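Long-range contacts in YjbQ family protein (Sulfolobus tokodaii, PDB 1VE0), which is of unknown function but binds zinc as a trimeric member of the YjbQ (UPF0047) family: residues H38-K42 with G94-V98; H43-A47 with A86-S90. All blocks are in the same frame, centred on the assembly; numbering follows the deposited sequence.

Contact 1 of 2, residues H38-K42 with G94-V98; sequences HVIVK and GNSRV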
loop_
_atom_site.group_PDB
_atom_site.type_symbol
_atom_site.label_atom_id
_atom_site.label_comp_id
_atom_site.label_asym_id
_atom_site.label_seq_id
_atom_site.Cartn_x
_atom_site.Cartn_y
_atom_site.Cartn_z
ATOM N N HIS A 38 6.716 10.653 -2.103
ATOM C CA HIS A 38 6.026 9.493 -2.647
ATOM C C HIS A 38 7.069 8.801 -3.512
ATOM O O HIS A 38 7.497 9.358 -4.517
ATOM C CB HIS A 38 4.851 9.925 -3.521
ATOM C CG HIS A 38 3.749 10.586 -2.759
ATOM N ND1 HIS A 38 2.734 9.876 -2.157
ATOM C CD2 HIS A 38 3.519 11.890 -2.473
ATOM C CE1 HIS A 38 1.924 10.713 -1.533
ATOM N NE2 HIS A 38 2.378 11.942 -1.711
ATOM N N VAL A 39 7.491 7.609 -3.106
ATOM C CA VAL A 39 8.493 6.843 -3.852
ATOM C C VAL A 39 7.669 5.930 -4.744
ATOM O O VAL A 39 6.993 5.006 -4.265
ATOM C CB VAL A 39 9.378 6.028 -2.902
ATOM C CG1 VAL A 39 10.430 5.240 -3.686
ATOM C CG2 VAL A 39 10.061 6.983 -1.917
ATOM N N ILE A 40 7.731 6.212 -6.040
ATOM C CA ILE A 40 6.916 5.519 -7.035
ATOM C C ILE A 40 7.657 4.876 -8.194
ATOM O O ILE A 40 8.631 5.429 -8.689
ATOM C CB ILE A 40 5.920 6.550 -7.661
ATOM C CG1 ILE A 40 5.024 7.131 -6.572
ATOM C CG2 ILE A 40 5.100 5.917 -8.801
ATOM C CD1 ILE A 40 4.554 8.534 -6.891
ATOM N N VAL A 41 7.215 3.699 -8.626
ATOM C CA VAL A 41 7.813 3.137 -9.835
ATOM C C VAL A 41 6.659 3.089 -10.819
ATOM O O VAL A 41 5.528 2.773 -10.443
ATOM C CB VAL A 41 8.405 1.714 -9.665
ATOM C CG1 VAL A 41 9.694 1.792 -8.852
ATOM C CG2 VAL A 41 7.369 0.756 -9.031
ATOM N N LYS A 42 6.921 3.439 -12.069
ATOM C CA LYS A 42 5.873 3.394 -13.074
ATOM C C LYS A 42 5.941 2.038 -13.753
ATOM O O LYS A 42 5.518 1.883 -14.899
ATOM C CB LYS A 42 6.059 4.509 -14.104
ATOM C CG LYS A 42 6.042 5.913 -13.527
ATOM C CD LYS A 42 6.245 6.931 -14.643
ATOM C CE LYS A 42 6.549 8.308 -14.115
ATOM N NZ LYS A 42 6.778 9.263 -15.247
ATOM N N GLY A 94 2.271 -3.265 -3.954
ATOM C CA GLY A 94 2.082 -1.875 -4.319
ATOM C C GLY A 94 3.289 -1.300 -5.038
ATOM O O GLY A 94 4.426 -1.729 -4.822
ATOM N N ASN A 95 3.052 -0.300 -5.877
ATOM C CA ASN A 95 4.138 0.306 -6.641
ATOM C C ASN A 95 4.651 1.588 -6.015
ATOM O O ASN A 95 5.442 2.300 -6.629
ATOM C CB ASN A 95 3.675 0.598 -8.062
ATOM C CG ASN A 95 2.615 1.667 -8.103
ATOM O OD1 ASN A 95 1.597 1.573 -7.416
ATOM N ND2 ASN A 95 2.851 2.703 -8.905
ATOM N N SER A 96 4.197 1.893 -4.802
ATOM C CA SER A 96 4.655 3.090 -4.126
ATOM C C SER A 96 4.586 2.951 -2.616
ATOM O O SER A 96 3.907 2.070 -2.088
ATOM C CB SER A 96 3.818 4.312 -4.539
ATOM O OG SER A 96 2.485 4.213 -4.042
ATOM N N ARG A 97 5.307 3.840 -1.944
ATOM C CA ARG A 97 5.344 3.918 -0.489
ATOM C C ARG A 97 5.577 5.393 -0.161
ATOM O O ARG A 97 6.189 6.113 -0.953
ATOM C CB ARG A 97 6.499 3.076 0.082
ATOM C CG ARG A 97 6.227 1.577 0.105
ATOM C CD ARG A 97 5.108 1.259 1.085
ATOM N NE ARG A 97 4.901 -0.180 1.238
ATOM C CZ ARG A 97 4.210 -0.934 0.388
ATOM N NH1 ARG A 97 3.655 -0.390 -0.696
ATOM N NH2 ARG A 97 4.037 -2.230 0.642
ATOM N N VAL A 98 5.080 5.846 0.984
ATOM C CA VAL A 98 5.290 7.230 1.374
ATOM C C VAL A 98 6.317 7.295 2.492
ATOM O O VAL A 98 6.402 6.396 3.329
ATOM C CB VAL A 98 3.987 7.897 1.858
ATOM C CG1 VAL A 98 2.972 7.929 0.730
ATOM C CG2 VAL A 98 3.424 7.144 3.029
#
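Strand 35-41 lies antiparallel to strand 96-102 here, the axes of 38-41 and 96-98 approaching to 4.8 Å with 174° between directions. His38 faces Val98 in a non-hydrogen-bonded pair, its ND1 3.5 Å from Val98 CG1; His38 also packs on Ile36 of the second subunit. Val39 and Arg97 form the hydrogen-bonded pair, Val39 N to Arg97 O at 2.9 Å and Arg97 N to Val39 O at 3.1 Å. The beta-branched Val39 suits an extended backbone, and its side chain meets Ile48 on the opposite face from His38. Ile40 returns to His38's face in a non-hydrogen-bonded pair with Ser96, hence the short 4.4 Å between Ile40 CA and Ser96 CA; the small serine leaves room for Ile40 CG1, 3.7 Å from Ser96 CB. At Val41 the pairing changes: Val41 N still donates to Asn95 O (3.0 Å), but the side chain of Asn95 replies, ND2 to Val41 O at 3.1 Å. At this buried site the asparagine amide thus replaces a backbone NH and satisfies Val41 O.

Contact 2 of 2, residues H43-A47 with A86-S90; sequences HTTCA and AHVIS. With ZN (zinc ion), chain C; SO4 (sulfate ion), chain B.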
loop_
_atom_site.group_PDB
_atom_site.type_symbol
_atom_site.label_atom_id
_atom_site.label_comp_id
_atom_site.label_asym_id
_atom_site.label_seq_id
_atom_site.Cartn_x
_atom_site.Cartn_y
_atom_site.Cartn_z
ATOM N N HIS A 43 6.472 1.058 -13.026
ATOM C CA HIS A 43 6.610 -0.312 -13.517
ATOM C C HIS A 43 5.491 -1.179 -12.947
ATOM O O HIS A 43 4.891 -0.823 -11.934
ATOM C CB HIS A 43 7.952 -0.886 -13.072
ATOM C CG HIS A 43 9.130 -0.161 -13.631
ATOM N ND1 HIS A 43 9.372 -0.074 -14.984
ATOM C CD2 HIS A 43 10.153 0.487 -13.021
ATOM C CE1 HIS A 43 10.496 0.595 -15.187
ATOM N NE2 HIS A 43 10.988 0.948 -14.011
ATOM N N THR A 44 5.228 -2.320 -13.579
ATOM C CA THR A 44 4.180 -3.207 -13.101
ATOM C C THR A 44 4.739 -4.517 -12.572
ATOM O O THR A 44 3.988 -5.348 -12.078
ATOM C CB THR A 44 3.164 -3.556 -14.217
ATOM O OG1 THR A 44 3.840 -4.248 -15.270
ATOM C CG2 THR A 44 2.516 -2.304 -14.779
ATOM N N THR A 45 6.048 -4.724 -12.685
ATOM C CA THR A 45 6.614 -5.986 -12.213
ATOM C C THR A 45 7.680 -5.877 -11.146
ATOM O O THR A 45 8.441 -6.816 -10.917
ATOM C CB THR A 45 7.175 -6.827 -13.373
ATOM O OG1 THR A 45 8.038 -6.013 -14.168
ATOM C CG2 THR A 45 6.033 -7.387 -14.223
ATOM N N CYS A 46 7.759 -4.720 -10.512
ATOM C CA CYS A 46 8.680 -4.550 -9.392
ATOM C C CYS A 46 7.872 -3.707 -8.400
ATOM O O CYS A 46 6.885 -3.081 -8.795
ATOM C CB CYS A 46 10.008 -3.886 -9.831
ATOM S SG CYS A 46 9.946 -2.208 -10.466
ATOM N N ALA A 47 8.237 -3.734 -7.123
ATOM C CA ALA A 47 7.501 -2.978 -6.120
ATOM C C ALA A 47 8.414 -2.257 -5.138
ATOM O O ALA A 47 9.632 -2.470 -5.133
ATOM C CB ALA A 47 6.566 -3.908 -5.367
ATOM N N ALA A 86 5.219 -11.915 -11.309
ATOM C CA ALA A 86 5.774 -10.612 -10.946
ATOM C C ALA A 86 4.679 -9.555 -10.898
ATOM O O ALA A 86 4.686 -8.675 -10.029
ATOM C CB ALA A 86 6.854 -10.207 -11.939
ATOM N N HIS A 87 3.744 -9.646 -11.841
ATOM C CA HIS A 87 2.621 -8.715 -11.918
ATOM C C HIS A 87 1.735 -8.853 -10.686
ATOM O O HIS A 87 1.368 -7.862 -10.045
ATOM C CB HIS A 87 1.781 -9.001 -13.170
ATOM C CG HIS A 87 2.368 -8.453 -14.432
ATOM N ND1 HIS A 87 2.364 -7.106 -14.730
ATOM C CD2 HIS A 87 2.956 -9.071 -15.486
ATOM C CE1 HIS A 87 2.918 -6.920 -15.917
ATOM N NE2 HIS A 87 3.284 -8.094 -16.395
ATOM N N VAL A 88 1.398 -10.094 -10.359
ATOM C CA VAL A 88 0.540 -10.380 -9.225
ATOM C C VAL A 88 1.119 -9.955 -7.875
ATOM O O VAL A 88 0.471 -9.233 -7.110
ATOM C CB VAL A 88 0.196 -11.889 -9.170
ATOM C CG1 VAL A 88 -0.516 -12.222 -7.860
ATOM C CG2 VAL A 88 -0.674 -12.253 -10.361
ATOM N N ILE A 89 2.333 -10.394 -7.571
ATOM C CA ILE A 89 2.905 -10.032 -6.279
ATOM C C ILE A 89 3.163 -8.520 -6.185
ATOM O O ILE A 89 2.973 -7.921 -5.125
ATOM C CB ILE A 89 4.205 -10.832 -5.989
ATOM C CG1 ILE A 89 4.617 -10.631 -4.527
ATOM C CG2 ILE A 89 5.316 -10.428 -6.961
ATOM C CD1 ILE A 89 3.588 -11.131 -3.526
ATOM N N SER A 90 3.585 -7.907 -7.289
ATOM C CA SER A 90 3.828 -6.459 -7.315
ATOM C C SER A 90 2.538 -5.654 -7.098
ATOM O O SER A 90 2.562 -4.581 -6.493
ATOM C CB SER A 90 4.448 -6.028 -8.659
ATOM O OG SER A 90 5.803 -6.457 -8.786
HETATM ZN ZN ZN C . 3.805 -9.127 -18.435
HETATM S S SO4 B . 7.074 -3.016 -16.466
HETATM O O1 SO4 B . 7.907 -1.896 -16.955
HETATM O O2 SO4 B . 7.458 -3.354 -15.093
HETATM O O3 SO4 B . 7.300 -4.183 -17.335
HETATM O O4 SO4 B . 5.650 -2.624 -16.485
HETATM O O HOH W 1 3.592 -7.541 -19.830
#
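A zinc site and a sulfate-binding pocket adjoin where residues 43-47 meet helix 84-93. His87 NE2 binds the zinc ion at 2.3 Å, with a water at 2.1 Å from the metal, and His77 and Asn83 complete the ligands seen in this chain. The imidazole is oriented by a hydrogen bond from ND1 to Asn51 of the second subunit and covered on one face by Thr45, whose CG2 sits 3.5 Å from the centroid of the His87 ring in a CH-pi contact. Threonine suits this place because its methyl covers the ring while its hydroxyl bonds the sulfate: Thr45 OG1 donates to sulfate O2 at 2.9 Å and is hydrogen-bonded to Arg125. The sulfate, probably from the crystallisation liquor, also bonds His43 ND1 through O1 (3.1 Å), Thr44 N through O2 (2.9 Å), and the cationic Arg123 and Arg125. One turn along the helix, Ser90 OG bonds back to Ala86 O at 2.8 Å; thus satisfied, the small side chain packs against the backbone of Thr45 and Cys46 without a hydrogen bond to it. Ala86 CB meets Thr45 CB at 3.7 Å. Phe119 packs on Ala86 and Ser90, and Ala47 pairs through its backbone with Leu117, joining strand 46-51 to strand 113-118 beside the helix.

The centres of the two contacts lie about 12 Å apart, and contact 2 is nested within the loop that contact 1 closes. Strand 35-41 runs through residues 42-45 into strand 46-51, and helix 84-93 leads into strand 96-102, so each segment of one contact is followed or preceded closely by one of the other. They also touch, Gly94 O lying 3.1 Å from Ala47 CB and Val41 CG2 3.9 Å from Cys46 O. Contact 1 belongs to the five-stranded antiparallel sheet; contact 2 joins strand 46-51, outermost in the three-stranded sheet of this chain, to a helix. The loop after strand 35-41 thus packs against zinc-binding His87, and both contacts meet the second subunit, placing that site beside the trimer interface.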